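Local coordinates for protein Two-component system sensor histidine kinase (Bacteroides thetaiotaomicron, PDB 3OTT) that probably acts as a hybrid sensor histidine kinase and transcription regulator, its extracellular propeller and sandwich part, described here, apparently sensing saccharides, at residues F330-S333 and Y337-G340; Q385-T390 and I394-Y399; D480-V485 and N542-S547; S601-P606 and C610-G615. All blocks are in the same frame, centred on the assembly; numbering follows the deposited sequence.

Contact 1: F330-S333 and Y337-G340; sequences FRDS and YWFG
R331 passes at a slant over one face of the Y337 ring. Its CG sits 3.9 Å from the centroid of the Y337 ring, a CH-pi contact. Farther out, R331 NE passes 3.3 Å from Y337 CZ. The guanidinium is tilted only 22° from the ring plane, and Y337 OH lies beneath one of its faces. That hydroxyl is badly placed to bond with NE. Instead NE donates to G335 O and NH1 forms a salt bridge with D605, so the flat group is fixed at two points while its chain stays extended over the tyrosine.

The other face of the sheet carries F330 and W338. Here the backbones form a hydrogen-bonded pair: W338 N reaches F330 O at 2.6 Å, and the return bond from F330 N to W338 O is weak. R331 and Y337 make the next, non-hydrogen-bonded pair. This is the hairpin of the first two strands of a beta-propeller blade, 326-331 and 337-341.

Beyond the last pair, W338 NE1 donates to D332 OD2 at 3.1 Å in a nearly straight bond of 166°. The oxygen lies in the indole plane, but the N-H comes from above the carboxylate plane. D332 CG stands between its own backbone N and carbonyl carbon (chi1 70°), which turns the carboxylate back toward the indole. D332 OD1 accepts from F336 N within the turn, and OD2 is probably also hydrogen-bonded to Y399 OH of the next blade. Outside this shell, W338 packs edge-to-face with Y397, and F330 rests on I378.

Contact 2: Q385-T390 and I394-Y399; sequences QLWIAT and INRYDY
Q385 OE1 takes two partners. R396 NH1 donates to Q385 OE1 at 3.1 Å, with a bent N-H...O angle of 135° and the guanidinium and amide planes 51° apart. A water also donates to OE1, weakly. The same water accepts from L386 N and donates to Y397 O, at 2.6 Å from each of those atoms. It thus bridges the two strands where their direct pairing ends. Q385 folds back at chi2 (-75°), which brings its amide over to the arginine. R396 NE is held separately by Y407 OH.

W387 is on the same face of the sheet as R396 and I394. R396 CB sits over the six-membered ring of W387, 3.9 Å from its centroid, as a CH-pi contact. I394 CD1 comes within 4.1 Å of W387 CZ3. W387 NE1 turns to D381 and donates to its carboxylate.

On the opposite face I388 CG1 packs against N395 CB at 3.8 Å. L386 CB is close to Y397 CB, and Y399 OH approaches L386 CB at 3.6 Å. That hydroxyl has its polar partner in D332. Between the faces run three sound backbone bonds, from Y397 N to L386 O and in both directions between I388 and N395.

The pair is the antiparallel hairpin of the second and third strands of a propeller blade. Strand 375-380 borders it on the inside, where the I378 side chain touches L386 and I388. Strand 403-410 borders it on the outside. Helix 446-451 covers the face that carries W387, I394 and R396; L449 touches both W387 and I394.

Contact 3: D480-V485 and N542-S547; sequences DNEGNV and NPKDES
No strand pairing joins the two segments, and the closest CA atoms, those of E482 and K544, are 7.1 Å apart. Both are turns of neighbouring beta-propeller blades. Segment 480-485 links the first two strands of its blade; segment 542-547 links the last two strands of the next one.

The second turn is held partly by its own side chains. N542 OD1 accepts from K544 N in an Asx turn, and D545 OD1 does the same for S547 N. E546 and S547 both face N542, a G1 beta bulge.

Two side-chain meetings join the turns. One is buried: D480 OD1 lies against the ring of P543, 3.3 Å from P543 CG. The carboxylate is steadied by its other oxygen, since D480 OD2 accepts from N484 ND2 at 2.6 Å and also from W486 NE1. The second meeting is nearer solvent. E482 is bent at chi2 (-58°) and crosses K544 at about a right angle. K544 runs extended to CE and then bends. Its NZ forms a salt bridge with E482 OE2 at 2.7 Å, approaching on the syn side and 30° out of the carboxylate plane.

Contact 4: S601-P606 and C610-G615; sequences SLLFDP and CVYLGG
L602 and L613 make the close apolar meeting of this contact, with L602 CD2 3.6 Å from L613 CD2. Their side chains cross at a slant on one face of the sheet, backed by S563, T565 and S574 around L602. Next to them S601 faces G614. The glycine has no side chain, and S601 CB lies 3.8 Å from G614 CA. G614 N donates to S601 O at 2.8 Å, from above the carbonyl plane, and the bond from S601 N is weak. The middle of the hairpin is held by two sound bonds, L603 N to Y612 O at 2.9 Å and Y612 N to L603 O at 2.8 Å.

The strands 601-605 and 610-615 form an antiparallel hairpin, 166° between their directions. They belong to the blade that closes the propeller ring: strand 310-313, from the start of this propeller, completes the sheet beyond 618-623.

The side chains of F604 and L603, both partly exposed, fit more loosely. F604 meets V611 at about a right angle, and F604 CD1 is 4.0 Å from V611 CG2. F604 CG is anti to the backbone N (chi1 180°), which leads the ring toward the turn, where P606 N lies over its centre. L603 CD2 only reaches 4.2 Å from Y612 CD2. D605 CB lies at the edge of the buried Y612 ring. The carboxylate of D605 points elsewhere, into a salt bridge with R331. The last pair keeps one sound bond, D605 N to C610 O at 2.9 Å, while the bond from C610 N to D605 O is weak.

From the N terminus, contact 1 closes the short turn between strands 326-331 and 337-341. Contact 2 then closes a similar turn in the following blade. Contact 3 closes a much longer loop, joining turns of two blades farther round the ring. Contact 4 closes the turn between strands 601-605 and 610-615, in the blade that completes the propeller. The four follow in series; none nests or crosses. Contact 1 touches contact 2 on one flank, chiefly through D332 and W338, and contact 4 on the other, through R331 among others, which ties three blades together. Contact 3 stands apart, its nearest atoms about 14 Å from contact 2 and about 16 Å from contacts 1 and 4.

Contact 1: F330-S333 and Y337-G340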
loop_
_atom_site.group_PDB
_atom_site.type_symbol
_atom_site.label_atom_id
_atom_site.label_comp_id
_atom_site.label_asym_id
_atom_site.label_seq_id
_atom_site.Cartn_x
_atom_site.Cartn_y
_atom_site.Cartn_z
ATOM N N PHE B 330 -12.865 10.614 17.358
ATOM C CA PHE B 330 -14.235 10.918 17.654
ATOM C C PHE B 330 -15.126 9.899 16.978
ATOM O O PHE B 330 -14.848 9.430 15.891
ATOM C CB PHE B 330 -14.576 12.333 17.192
ATOM C CG PHE B 330 -15.896 12.841 17.732
ATOM C CD1 PHE B 330 -15.984 13.350 19.035
ATOM C CD2 PHE B 330 -17.068 12.807 16.923
ATOM C CE1 PHE B 330 -17.240 13.825 19.540
ATOM C CE2 PHE B 330 -18.310 13.253 17.407
ATOM C CZ PHE B 330 -18.407 13.745 18.717
ATOM N N ARG B 331 -16.183 9.515 17.641
ATOM C CA ARG B 331 -17.212 8.678 17.020
ATOM C C ARG B 331 -18.545 9.455 17.140
ATOM O O ARG B 331 -18.930 9.870 18.229
ATOM C CB ARG B 331 -17.312 7.331 17.755
ATOM C CG ARG B 331 -18.055 6.271 16.971
ATOM C CD ARG B 331 -18.542 5.168 17.815
ATOM N NE ARG B 331 -19.038 4.092 16.980
ATOM C CZ ARG B 331 -19.719 3.052 17.470
ATOM N NH1 ARG B 331 -19.960 3.015 18.771
ATOM N NH2 ARG B 331 -20.157 2.069 16.682
ATOM N N ASP B 332 -19.249 9.664 16.022
ATOM C CA ASP B 332 -20.433 10.481 16.071
ATOM C C ASP B 332 -21.703 9.749 16.516
ATOM O O ASP B 332 -21.722 8.524 16.642
ATOM C CB ASP B 332 -20.634 11.285 14.776
ATOM C CG ASP B 332 -20.996 10.440 13.624
ATOM O OD1 ASP B 332 -21.428 9.278 13.815
ATOM O OD2 ASP B 332 -20.835 10.950 12.493
ATOM N N SER B 333 -22.748 10.531 16.745
ATOM C CA SER B 333 -24.057 10.017 17.110
ATOM C C SER B 333 -24.597 8.995 16.077
ATOM O O SER B 333 -25.199 8.056 16.496
ATOM C CB SER B 333 -25.041 11.159 17.431
ATOM O OG SER B 333 -25.344 11.903 16.251
ATOM N N TYR B 337 -16.807 6.565 12.811
ATOM C CA TYR B 337 -15.596 6.964 13.492
ATOM C C TYR B 337 -14.935 8.030 12.667
ATOM O O TYR B 337 -15.014 7.980 11.455
ATOM C CB TYR B 337 -14.652 5.770 13.637
ATOM C CG TYR B 337 -15.213 4.689 14.508
ATOM C CD1 TYR B 337 -16.066 3.703 14.001
ATOM C CD2 TYR B 337 -14.866 4.636 15.859
ATOM C CE1 TYR B 337 -16.558 2.680 14.854
ATOM C CE2 TYR B 337 -15.338 3.667 16.679
ATOM C CZ TYR B 337 -16.176 2.694 16.195
ATOM O OH TYR B 337 -16.606 1.747 17.099
ATOM N N TRP B 338 -14.297 8.996 13.338
ATOM C CA TRP B 338 -13.610 10.082 12.686
ATOM C C TRP B 338 -12.262 10.254 13.379
ATOM O O TRP B 338 -12.196 10.782 14.504
ATOM C CB TRP B 338 -14.383 11.376 12.844
ATOM C CG TRP B 338 -15.691 11.457 12.123
ATOM C CD1 TRP B 338 -16.944 11.212 12.631
ATOM C CD2 TRP B 338 -15.884 11.889 10.780
ATOM N NE1 TRP B 338 -17.902 11.426 11.666
ATOM C CE2 TRP B 338 -17.274 11.837 10.517
ATOM C CE3 TRP B 338 -15.010 12.267 9.752
ATOM C CZ2 TRP B 338 -17.810 12.235 9.292
ATOM C CZ3 TRP B 338 -15.526 12.615 8.562
ATOM C CH2 TRP B 338 -16.923 12.625 8.337
ATOM N N PHE B 339 -11.218 9.798 12.682
ATOM C CA PHE B 339 -9.871 9.758 13.197
ATOM C C PHE B 339 -9.037 10.651 12.266
ATOM O O PHE B 339 -8.865 10.354 11.060
ATOM C CB PHE B 339 -9.364 8.339 13.111
ATOM C CG PHE B 339 -9.839 7.443 14.228
ATOM C CD1 PHE B 339 -10.995 7.736 14.951
ATOM C CD2 PHE B 339 -9.123 6.279 14.535
ATOM C CE1 PHE B 339 -11.410 6.917 15.973
ATOM C CE2 PHE B 339 -9.537 5.444 15.552
ATOM C CZ PHE B 339 -10.711 5.781 16.287
ATOM N N GLY B 340 -8.541 11.755 12.826
ATOM C CA GLY B 340 -7.805 12.773 12.031
ATOM C C GLY B 340 -6.540 13.218 12.757
ATOM O O GLY B 340 -6.358 12.992 13.980
#

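Contact 2: Q385-T390 and I394-Y399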
loop_
_atom_site.group_PDB
_atom_site.type_symbol
_atom_site.label_atom_id
_atom_site.label_comp_id
_atom_site.label_asym_id
_atom_site.label_seq_id
_atom_site.Cartn_x
_atom_site.Cartn_y
_atom_site.Cartn_z
ATOM N N GLN B 385 -24.813 18.136 14.214
ATOM C CA GLN B 385 -24.008 18.520 13.073
ATOM C C GLN B 385 -22.511 18.340 13.461
ATOM O O GLN B 385 -22.075 18.699 14.558
ATOM C CB GLN B 385 -24.295 19.969 12.691
ATOM C CG GLN B 385 -25.743 20.327 12.217
ATOM C CD GLN B 385 -26.007 19.847 10.809
ATOM O OE1 GLN B 385 -25.248 20.150 9.877
ATOM N NE2 GLN B 385 -27.060 19.056 10.644
ATOM N N LEU B 386 -21.728 17.820 12.521
ATOM C CA LEU B 386 -20.352 17.487 12.756
ATOM C C LEU B 386 -19.457 18.704 12.363
ATOM O O LEU B 386 -19.493 19.125 11.211
ATOM C CB LEU B 386 -20.009 16.272 11.901
ATOM C CG LEU B 386 -18.748 15.454 12.272
ATOM C CD1 LEU B 386 -17.532 16.093 11.799
ATOM C CD2 LEU B 386 -18.621 15.207 13.771
ATOM N N TRP B 387 -18.697 19.244 13.314
ATOM C CA TRP B 387 -17.761 20.316 13.016
ATOM C C TRP B 387 -16.262 19.918 13.187
ATOM O O TRP B 387 -15.937 19.114 14.052
ATOM C CB TRP B 387 -18.012 21.502 13.898
ATOM C CG TRP B 387 -19.420 22.114 13.737
ATOM C CD1 TRP B 387 -20.528 21.743 14.410
ATOM C CD2 TRP B 387 -19.799 23.232 12.928
ATOM N NE1 TRP B 387 -21.578 22.517 14.062
ATOM C CE2 TRP B 387 -21.166 23.455 13.156
ATOM C CE3 TRP B 387 -19.113 24.080 12.053
ATOM C CZ2 TRP B 387 -21.868 24.466 12.534
ATOM C CZ3 TRP B 387 -19.794 25.077 11.435
ATOM C CH2 TRP B 387 -21.170 25.270 11.669
ATOM N N ILE B 388 -15.362 20.480 12.373
ATOM C CA ILE B 388 -13.944 20.199 12.579
ATOM C C ILE B 388 -13.182 21.530 12.633
ATOM O O ILE B 388 -13.559 22.504 11.923
ATOM C CB ILE B 388 -13.350 19.196 11.539
ATOM C CG1 ILE B 388 -13.578 19.724 10.139
ATOM C CG2 ILE B 388 -14.011 17.720 11.642
ATOM C CD1 ILE B 388 -12.590 19.106 9.111
ATOM N N ALA B 389 -12.158 21.585 13.484
ATOM C CA ALA B 389 -11.310 22.745 13.498
ATOM C C ALA B 389 -10.011 22.322 12.853
ATOM O O ALA B 389 -9.477 21.208 13.151
ATOM C CB ALA B 389 -11.076 23.260 14.967
ATOM N N THR B 390 -9.511 23.192 11.968
ATOM C CA THR B 390 -8.289 22.918 11.213
ATOM C C THR B 390 -7.439 24.182 11.024
ATOM O O THR B 390 -7.898 25.281 11.384
ATOM C CB THR B 390 -8.582 22.355 9.772
ATOM O OG1 THR B 390 -8.885 23.422 8.880
ATOM C CG2 THR B 390 -9.663 21.253 9.726
ATOM N N ILE B 394 -12.693 26.545 10.028
ATOM C CA ILE B 394 -13.625 25.561 10.489
ATOM C C ILE B 394 -14.476 25.015 9.345
ATOM O O ILE B 394 -14.770 25.703 8.385
ATOM C CB ILE B 394 -14.516 26.117 11.615
ATOM C CG1 ILE B 394 -15.303 27.367 11.192
ATOM C CG2 ILE B 394 -13.669 26.518 12.765
ATOM C CD1 ILE B 394 -16.595 27.555 12.049
ATOM N N ASN B 395 -14.850 23.755 9.443
ATOM C CA ASN B 395 -15.732 23.165 8.454
ATOM C C ASN B 395 -16.885 22.419 9.114
ATOM O O ASN B 395 -16.745 21.917 10.237
ATOM C CB ASN B 395 -14.960 22.168 7.620
ATOM C CG ASN B 395 -13.851 22.800 6.797
ATOM O OD1 ASN B 395 -14.060 23.125 5.659
ATOM N ND2 ASN B 395 -12.656 22.910 7.361
ATOM N N ARG B 396 -18.004 22.314 8.383
ATOM C CA ARG B 396 -19.147 21.553 8.806
ATOM C C ARG B 396 -19.383 20.400 7.823
ATOM O O ARG B 396 -19.344 20.620 6.620
ATOM C CB ARG B 396 -20.382 22.465 8.824
ATOM C CG ARG B 396 -21.723 21.738 9.092
ATOM C CD ARG B 396 -22.944 22.701 9.315
ATOM N NE ARG B 396 -23.370 23.342 8.072
ATOM C CZ ARG B 396 -24.014 22.713 7.077
ATOM N NH1 ARG B 396 -24.331 21.432 7.178
ATOM N NH2 ARG B 396 -24.331 23.361 5.974
ATOM N N TYR B 397 -19.663 19.200 8.316
ATOM C CA TYR B 397 -19.929 18.089 7.400
ATOM C C TYR B 397 -21.350 18.090 6.895
ATOM O O TYR B 397 -22.265 18.289 7.671
ATOM C CB TYR B 397 -19.715 16.751 8.063
ATOM C CG TYR B 397 -19.539 15.571 7.118
ATOM C CD1 TYR B 397 -18.523 15.570 6.111
ATOM C CD2 TYR B 397 -20.332 14.418 7.264
ATOM C CE1 TYR B 397 -18.331 14.476 5.310
ATOM C CE2 TYR B 397 -20.146 13.324 6.466
ATOM C CZ TYR B 397 -19.155 13.345 5.479
ATOM O OH TYR B 397 -18.978 12.229 4.668
ATOM N N ASP B 398 -21.508 17.835 5.604
ATOM C CA ASP B 398 -22.788 17.478 5.028
ATOM C C ASP B 398 -22.857 15.952 4.773
ATOM O O ASP B 398 -22.383 15.458 3.761
ATOM C CB ASP B 398 -22.972 18.240 3.729
ATOM C CG ASP B 398 -24.396 18.170 3.207
ATOM O OD1 ASP B 398 -25.019 17.062 3.236
ATOM O OD2 ASP B 398 -24.865 19.238 2.743
ATOM N N TYR B 399 -23.426 15.199 5.707
ATOM C CA TYR B 399 -23.713 13.775 5.520
ATOM C C TYR B 399 -24.364 13.357 4.198
ATOM O O TYR B 399 -24.134 12.262 3.728
ATOM C CB TYR B 399 -24.600 13.304 6.671
ATOM C CG TYR B 399 -23.833 13.235 7.962
ATOM C CD1 TYR B 399 -23.001 12.127 8.249
ATOM C CD2 TYR B 399 -23.899 14.286 8.889
ATOM C CE1 TYR B 399 -22.257 12.061 9.442
ATOM C CE2 TYR B 399 -23.152 14.230 10.107
ATOM C CZ TYR B 399 -22.348 13.106 10.349
ATOM O OH TYR B 399 -21.635 13.041 11.500
HETATM O O HOH W 1 -22.913 17.885 10.181
#

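Contact 3: D480-V485 and N542-S547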
loop_
_atom_site.group_PDB
_atom_site.type_symbol
_atom_site.label_atom_id
_atom_site.label_comp_id
_atom_site.label_asym_id
_atom_site.label_seq_id
_atom_site.Cartn_x
_atom_site.Cartn_y
_atom_site.Cartn_z
ATOM N N ASP B 480 -18.286 25.055 31.693
ATOM C CA ASP B 480 -18.696 24.560 33.008
ATOM C C ASP B 480 -20.050 23.944 33.019
ATOM O O ASP B 480 -20.755 24.036 32.028
ATOM C CB ASP B 480 -18.960 25.824 33.895
ATOM C CG ASP B 480 -17.947 25.976 34.885
ATOM O OD1 ASP B 480 -17.258 24.929 35.063
ATOM O OD2 ASP B 480 -17.787 27.079 35.434
ATOM N N ASN B 481 -20.450 23.454 34.193
ATOM C CA ASN B 481 -21.844 23.247 34.511
ATOM C C ASN B 481 -22.322 24.353 35.408
ATOM O O ASN B 481 -23.300 24.177 36.089
ATOM C CB ASN B 481 -22.077 21.918 35.245
ATOM C CG ASN B 481 -21.632 20.722 34.432
ATOM O OD1 ASN B 481 -21.032 19.787 34.970
ATOM N ND2 ASN B 481 -21.910 20.746 33.127
ATOM N N GLU B 482 -21.600 25.467 35.419
ATOM C CA GLU B 482 -21.883 26.593 36.258
ATOM C C GLU B 482 -22.086 27.853 35.399
ATOM O O GLU B 482 -22.067 28.956 35.917
ATOM C CB GLU B 482 -20.741 26.802 37.309
ATOM C CG GLU B 482 -20.564 25.660 38.319
ATOM C CD GLU B 482 -21.862 25.367 39.160
ATOM O OE1 GLU B 482 -22.618 26.320 39.508
ATOM O OE2 GLU B 482 -22.135 24.182 39.475
ATOM N N GLY B 483 -22.309 27.667 34.103
ATOM C CA GLY B 483 -22.411 28.767 33.165
ATOM C C GLY B 483 -21.131 29.579 32.849
ATOM O O GLY B 483 -21.263 30.765 32.526
ATOM N N ASN B 484 -19.923 28.991 32.936
ATOM C CA ASN B 484 -18.679 29.700 32.541
ATOM C C ASN B 484 -17.944 29.021 31.445
ATOM O O ASN B 484 -18.147 27.857 31.212
ATOM C CB ASN B 484 -17.655 29.760 33.690
ATOM C CG ASN B 484 -18.218 30.382 34.926
ATOM O OD1 ASN B 484 -18.602 31.540 34.915
ATOM N ND2 ASN B 484 -18.297 29.598 36.008
ATOM N N VAL B 485 -17.003 29.732 30.838
ATOM C CA VAL B 485 -16.154 29.168 29.815
ATOM C C VAL B 485 -14.707 29.275 30.296
ATOM O O VAL B 485 -14.219 30.369 30.641
ATOM C CB VAL B 485 -16.322 29.876 28.434
ATOM C CG1 VAL B 485 -15.432 29.195 27.424
ATOM C CG2 VAL B 485 -17.735 29.817 27.944
ATOM N N ASN B 542 -12.357 22.500 41.271
ATOM C CA ASN B 542 -13.809 22.545 41.397
ATOM C C ASN B 542 -14.336 23.985 41.153
ATOM O O ASN B 542 -14.079 24.886 41.936
ATOM C CB ASN B 542 -14.255 21.934 42.734
ATOM C CG ASN B 542 -15.784 21.970 42.942
ATOM O OD1 ASN B 542 -16.548 22.637 42.208
ATOM N ND2 ASN B 542 -16.222 21.267 43.978
ATOM N N PRO B 543 -15.075 24.192 40.049
ATOM C CA PRO B 543 -15.390 25.546 39.625
ATOM C C PRO B 543 -16.491 26.161 40.452
ATOM O O PRO B 543 -16.683 27.360 40.360
ATOM C CB PRO B 543 -15.875 25.359 38.159
ATOM C CG PRO B 543 -15.714 23.924 37.844
ATOM C CD PRO B 543 -15.635 23.179 39.125
ATOM N N LYS B 544 -17.208 25.370 41.272
ATOM C CA LYS B 544 -18.157 25.949 42.227
ATOM C C LYS B 544 -17.526 26.908 43.210
ATOM O O LYS B 544 -18.069 27.969 43.479
ATOM C CB LYS B 544 -18.932 24.871 43.015
ATOM C CG LYS B 544 -19.951 24.092 42.192
ATOM C CD LYS B 544 -20.587 22.951 42.987
ATOM C CE LYS B 544 -21.294 21.964 42.011
ATOM N NZ LYS B 544 -22.616 22.534 41.579
ATOM N N ASP B 545 -16.440 26.476 43.831
ATOM C CA ASP B 545 -15.789 27.261 44.875
ATOM C C ASP B 545 -14.359 27.700 44.474
ATOM O O ASP B 545 -13.655 28.323 45.274
ATOM C CB ASP B 545 -15.745 26.468 46.185
ATOM C CG ASP B 545 -14.860 25.229 46.101
ATOM O OD1 ASP B 545 -14.543 24.755 44.981
ATOM O OD2 ASP B 545 -14.480 24.691 47.172
ATOM N N GLU B 546 -13.953 27.305 43.267
ATOM C CA GLU B 546 -12.636 27.618 42.696
ATOM C C GLU B 546 -11.496 27.043 43.554
ATOM O O GLU B 546 -10.417 27.639 43.699
ATOM C CB GLU B 546 -12.511 29.128 42.443
ATOM C CG GLU B 546 -13.362 29.525 41.229
ATOM C CD GLU B 546 -13.482 31.042 41.019
ATOM O OE1 GLU B 546 -12.832 31.858 41.734
ATOM O OE2 GLU B 546 -14.247 31.414 40.100
ATOM N N SER B 547 -11.791 25.892 44.139
ATOM C CA SER B 547 -10.867 25.109 44.909
ATOM C C SER B 547 -10.089 24.196 43.992
ATOM O O SER B 547 -10.513 23.899 42.883
ATOM C CB SER B 547 -11.659 24.156 45.806
ATOM O OG SER B 547 -10.922 23.934 46.981
#

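Contact 4: S601-P606 and C610-G615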
loop_
_atom_site.group_PDB
_atom_site.type_symbol
_atom_site.label_atom_id
_atom_site.label_comp_id
_atom_site.label_asym_id
_atom_site.label_seq_id
_atom_site.Cartn_x
_atom_site.Cartn_y
_atom_site.Cartn_z
ATOM N N SER B 601 -3.339 10.967 20.992
ATOM C CA SER B 601 -4.788 11.099 20.914
ATOM C C SER B 601 -5.477 10.027 21.761
ATOM O O SER B 601 -5.013 8.896 21.791
ATOM C CB SER B 601 -5.188 10.850 19.436
ATOM O OG SER B 601 -6.425 11.482 19.307
ATOM N N LEU B 602 -6.575 10.347 22.417
ATOM C CA LEU B 602 -7.318 9.313 23.198
ATOM C C LEU B 602 -8.876 9.432 23.036
ATOM O O LEU B 602 -9.396 10.544 22.948
ATOM C CB LEU B 602 -6.956 9.345 24.704
ATOM C CG LEU B 602 -5.524 9.090 25.226
ATOM C CD1 LEU B 602 -5.315 9.659 26.650
ATOM C CD2 LEU B 602 -5.075 7.590 25.202
ATOM N N LEU B 603 -9.593 8.305 22.995
ATOM C CA LEU B 603 -11.054 8.332 22.914
ATOM C C LEU B 603 -11.664 7.158 23.667
ATOM O O LEU B 603 -11.381 5.973 23.370
ATOM C CB LEU B 603 -11.536 8.279 21.452
ATOM C CG LEU B 603 -13.079 8.179 21.169
ATOM C CD1 LEU B 603 -13.836 9.468 21.544
ATOM C CD2 LEU B 603 -13.418 7.827 19.738
ATOM N N PHE B 604 -12.515 7.478 24.640
ATOM C CA PHE B 604 -13.332 6.478 25.291
ATOM C C PHE B 604 -14.657 6.303 24.558
ATOM O O PHE B 604 -15.399 7.263 24.426
ATOM C CB PHE B 604 -13.632 6.933 26.706
ATOM C CG PHE B 604 -14.490 5.970 27.480
ATOM C CD1 PHE B 604 -14.250 4.603 27.444
ATOM C CD2 PHE B 604 -15.543 6.445 28.280
ATOM C CE1 PHE B 604 -15.080 3.683 28.182
ATOM C CE2 PHE B 604 -16.364 5.542 29.005
ATOM C CZ PHE B 604 -16.132 4.166 28.926
ATOM N N ASP B 605 -14.953 5.086 24.095
ATOM C CA ASP B 605 -16.282 4.740 23.536
ATOM C C ASP B 605 -17.118 3.973 24.570
ATOM O O ASP B 605 -16.864 2.793 24.812
ATOM C CB ASP B 605 -16.190 3.906 22.246
ATOM C CG ASP B 605 -17.587 3.769 21.505
ATOM O OD1 ASP B 605 -18.513 4.629 21.659
ATOM O OD2 ASP B 605 -17.731 2.798 20.728
ATOM N N PRO B 606 -18.111 4.641 25.180
ATOM C CA PRO B 606 -18.897 4.007 26.238
ATOM C C PRO B 606 -19.709 2.816 25.733
ATOM O O PRO B 606 -19.883 1.863 26.476
ATOM C CB PRO B 606 -19.829 5.132 26.730
ATOM C CG PRO B 606 -19.248 6.373 26.269
ATOM C CD PRO B 606 -18.513 6.040 24.973
ATOM N N CYS B 610 -14.536 0.485 25.380
ATOM C CA CYS B 610 -13.128 0.423 25.047
ATOM C C CYS B 610 -12.510 1.804 24.796
ATOM O O CYS B 610 -13.217 2.800 24.680
ATOM C CB CYS B 610 -12.934 -0.489 23.858
ATOM S SG CYS B 610 -13.599 0.253 22.430
ATOM N N VAL B 611 -11.180 1.845 24.749
ATOM C CA VAL B 611 -10.403 3.083 24.571
ATOM C C VAL B 611 -9.521 2.997 23.316
ATOM O O VAL B 611 -8.812 2.024 23.114
ATOM C CB VAL B 611 -9.525 3.384 25.813
ATOM C CG1 VAL B 611 -8.701 4.698 25.620
ATOM C CG2 VAL B 611 -10.387 3.486 27.054
ATOM N N TYR B 612 -9.605 4.021 22.473
ATOM C CA TYR B 612 -8.773 4.163 21.267
ATOM C C TYR B 612 -7.599 5.064 21.582
ATOM O O TYR B 612 -7.784 6.160 22.157
ATOM C CB TYR B 612 -9.587 4.748 20.108
ATOM C CG TYR B 612 -10.706 3.794 19.714
ATOM C CD1 TYR B 612 -10.495 2.758 18.797
ATOM C CD2 TYR B 612 -11.953 3.899 20.279
ATOM C CE1 TYR B 612 -11.501 1.872 18.468
ATOM C CE2 TYR B 612 -13.003 2.994 19.923
ATOM C CZ TYR B 612 -12.754 1.991 19.049
ATOM O OH TYR B 612 -13.773 1.128 18.734
ATOM N N LEU B 613 -6.405 4.622 21.190
ATOM C CA LEU B 613 -5.209 5.367 21.525
ATOM C C LEU B 613 -4.498 5.717 20.208
ATOM O O LEU B 613 -3.952 4.848 19.529
ATOM C CB LEU B 613 -4.333 4.559 22.462
ATOM C CG LEU B 613 -4.960 4.110 23.794
ATOM C CD1 LEU B 613 -5.596 2.690 23.748
ATOM C CD2 LEU B 613 -3.908 4.176 24.912
ATOM N N GLY B 614 -4.571 6.970 19.808
ATOM C CA GLY B 614 -4.171 7.296 18.439
ATOM C C GLY B 614 -2.748 7.728 18.460
ATOM O O GLY B 614 -2.289 8.364 19.410
ATOM N N GLY B 615 -2.012 7.313 17.451
ATOM C CA GLY B 615 -0.581 7.521 17.430
ATOM C C GLY B 615 -0.090 7.569 16.016
ATOM O O GLY B 615 -0.766 8.111 15.161
#